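Local coordinates for inner membrane protein (Salmonella typhimurium LT2, PDB 2QJV) that is uncharacterised but, as an IolB-like member of the KduI/IolB family of cupins, probably acts as a sugar isomerase, perhaps on glucuronate, at residues Ser46-Arg51 and Leu89-Glu94. The protein carries 2 engineered substitutions. Residues are numbered along the deposited sequence; the frame is centred on the assembly and turned at random.
With NI (nickel (II) ion), chain C.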
# COMPACT_ATOMS: atom_id res chain seq x y z
N SER A 46 -18.38 -29.81 19.93
CA SER A 46 -17.40 -30.79 20.35
C SER A 46 -16.34 -30.93 19.22
O SER A 46 -16.64 -31.43 18.15
CB SER A 46 -18.06 -32.11 20.66
OG SER A 46 -17.09 -33.11 20.87
N ASP A 47 -15.12 -30.45 19.44
CA ASP A 47 -14.08 -30.48 18.43
C ASP A 47 -12.68 -30.60 19.08
O ASP A 47 -12.57 -30.95 20.26
CB ASP A 47 -14.23 -29.26 17.48
CG ASP A 47 -13.98 -27.92 18.15
OD1 ASP A 47 -13.40 -27.82 19.25
OD2 ASP A 47 -14.34 -26.91 17.50
N GLU A 48 -11.63 -30.37 18.29
CA GLU A 48 -10.25 -30.53 18.74
C GLU A 48 -9.67 -29.29 19.41
O GLU A 48 -8.47 -29.16 19.53
CB GLU A 48 -9.38 -30.93 17.53
CG GLU A 48 -9.85 -32.22 16.79
CD GLU A 48 -9.76 -33.50 17.62
OE1 GLU A 48 -9.23 -33.48 18.76
OE2 GLU A 48 -10.21 -34.55 17.12
N ARG A 49 -10.52 -28.35 19.80
CA ARG A 49 -10.09 -27.13 20.46
C ARG A 49 -10.58 -27.05 21.92
O ARG A 49 -11.71 -27.47 22.23
CB ARG A 49 -10.56 -25.95 19.61
CG ARG A 49 -9.85 -26.00 18.25
CD ARG A 49 -10.14 -24.92 17.31
NE ARG A 49 -9.71 -23.59 17.70
CZ ARG A 49 -8.47 -23.10 17.58
NH1 ARG A 49 -7.42 -23.86 17.23
NH2 ARG A 49 -8.28 -21.84 17.87
N GLU A 50 -9.69 -26.61 22.81
CA GLU A 50 -10.08 -26.25 24.17
C GLU A 50 -10.50 -24.77 24.11
O GLU A 50 -10.13 -24.02 23.20
CB GLU A 50 -8.98 -26.46 25.23
CG GLU A 50 -7.75 -25.66 25.00
CD GLU A 50 -6.75 -25.73 26.13
OE1 GLU A 50 -6.85 -26.62 27.03
OE2 GLU A 50 -5.84 -24.85 26.09
N ARG A 51 -11.33 -24.40 25.06
CA ARG A 51 -11.90 -23.08 25.16
C ARG A 51 -11.93 -22.51 26.60
O ARG A 51 -11.97 -23.23 27.60
CB ARG A 51 -13.34 -23.06 24.61
CG ARG A 51 -13.49 -23.24 23.11
CD ARG A 51 -14.93 -23.51 22.66
NE ARG A 51 -15.01 -23.58 21.19
CZ ARG A 51 -14.78 -24.67 20.45
NH1 ARG A 51 -14.42 -25.80 21.00
NH2 ARG A 51 -14.84 -24.60 19.12
N LEU A 89 -13.25 -25.11 29.15
CA LEU A 89 -13.79 -26.28 28.48
C LEU A 89 -12.67 -27.03 27.78
O LEU A 89 -11.99 -26.46 26.95
CB LEU A 89 -14.85 -25.92 27.42
CG LEU A 89 -16.07 -25.09 27.77
CD1 LEU A 89 -16.89 -24.82 26.49
CD2 LEU A 89 -16.86 -25.83 28.88
N PRO A 90 -12.48 -28.32 28.11
CA PRO A 90 -11.49 -29.12 27.39
C PRO A 90 -12.03 -29.41 25.99
O PRO A 90 -13.19 -29.06 25.67
CB PRO A 90 -11.39 -30.40 28.21
CG PRO A 90 -12.75 -30.53 28.82
CD PRO A 90 -13.20 -29.13 29.11
N HIS A 91 -11.21 -29.98 25.14
CA HIS A 91 -11.67 -30.33 23.80
C HIS A 91 -12.66 -31.51 23.87
O HIS A 91 -12.82 -32.14 24.91
CB HIS A 91 -10.48 -30.57 22.89
CG HIS A 91 -9.87 -31.90 23.08
ND1 HIS A 91 -9.17 -32.24 24.22
CD2 HIS A 91 -9.95 -33.01 22.33
CE1 HIS A 91 -8.80 -33.50 24.13
NE2 HIS A 91 -9.26 -33.98 23.00
N HIS A 92 -13.35 -31.76 22.76
CA HIS A 92 -14.41 -32.78 22.66
C HIS A 92 -15.54 -32.48 23.67
O HIS A 92 -16.12 -33.40 24.23
CB HIS A 92 -14.02 -34.25 22.97
CG HIS A 92 -12.84 -34.81 22.24
ND1 HIS A 92 -12.68 -34.74 20.87
CD2 HIS A 92 -11.84 -35.61 22.71
CE1 HIS A 92 -11.58 -35.39 20.55
NE2 HIS A 92 -11.03 -35.92 21.65
N THR A 93 -15.83 -31.21 23.91
CA THR A 93 -16.84 -30.82 24.91
C THR A 93 -17.85 -29.83 24.33
O THR A 93 -17.58 -28.63 24.27
CB THR A 93 -16.20 -30.24 26.20
OG1 THR A 93 -15.19 -31.13 26.68
CG2 THR A 93 -17.29 -30.01 27.32
N GLU A 94 -19.00 -30.34 23.90
CA GLU A 94 -20.10 -29.49 23.44
C GLU A 94 -20.59 -28.65 24.65
O GLU A 94 -20.62 -29.16 25.80
CB GLU A 94 -21.23 -30.33 22.86
CG GLU A 94 -22.36 -29.52 22.19
CD GLU A 94 -23.47 -30.41 21.62
OE1 GLU A 94 -24.06 -31.19 22.38
OE2 GLU A 94 -23.75 -30.30 20.41
NI NI C . -9.09 -36.12 22.04
O HOH W 1 -14.90 -29.09 22.06
O HOH W 2 -13.93 -26.90 23.94
O HOH W 3 -8.94 -37.26 24.20
O HOH W 4 -8.63 -35.67 20.08
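An antiparallel bridge between Arg-51 and Leu-89 joins two strand ends of the cupin sheet, beside a surface nickel site formed by His-91 and His-92. Two backbone bonds define the bridge as a hydrogen-bonded pair: Arg-51 N to Leu-89 O and Leu-89 N to Arg-51 O, both nearly straight. Regular pairing ends at Leu-89, yet the chains stay close: His-91 CA makes a CA-H...O contact with Arg-49 O (3.3 Å), and the next conventional bond runs from His-92 N to Asp-47 O at 2.7 Å, in the carbonyl plane. Water 2 accepts from Arg-51 NH1 and lies within hydrogen-bonding distance of Arg-49 O and Pro-90 O. Asp-47 OD1 closes an Asx turn by accepting from Arg-49 N, while Arg-51 NH1 reaches the same oxygen from the opposite face of the carboxylate; NH2 takes OD2, completing an end-on, two-nitrogen salt bridge. The nickel ion is bound by His-91 NE2 (2.4 Å), His-92 NE2 (2.0 Å) and waters 3 and 4. His-91 CD2 lies over the centre of the His-92 ring, 3.1 Å above its plane. Chi2 (-65°) turns CD of Glu-48; its OE1 lies 3.5 Å from His-92 CE1. With OE1 4.2 Å from His-92 NE2 and 4.3 Å from His-91 NE2, not in contact, its charge may polarise both imidazoles. Strand 49-55 lies between strands 86-89 and 104-111; the Glu-50 carboxylate accepts from Asp-151, Ser-152 and Leu-153 N and is hydrogen-bonded to Tyr-88 OH, as Arg-49 NH2 is to Tyr-28 O and Ser-109 OG.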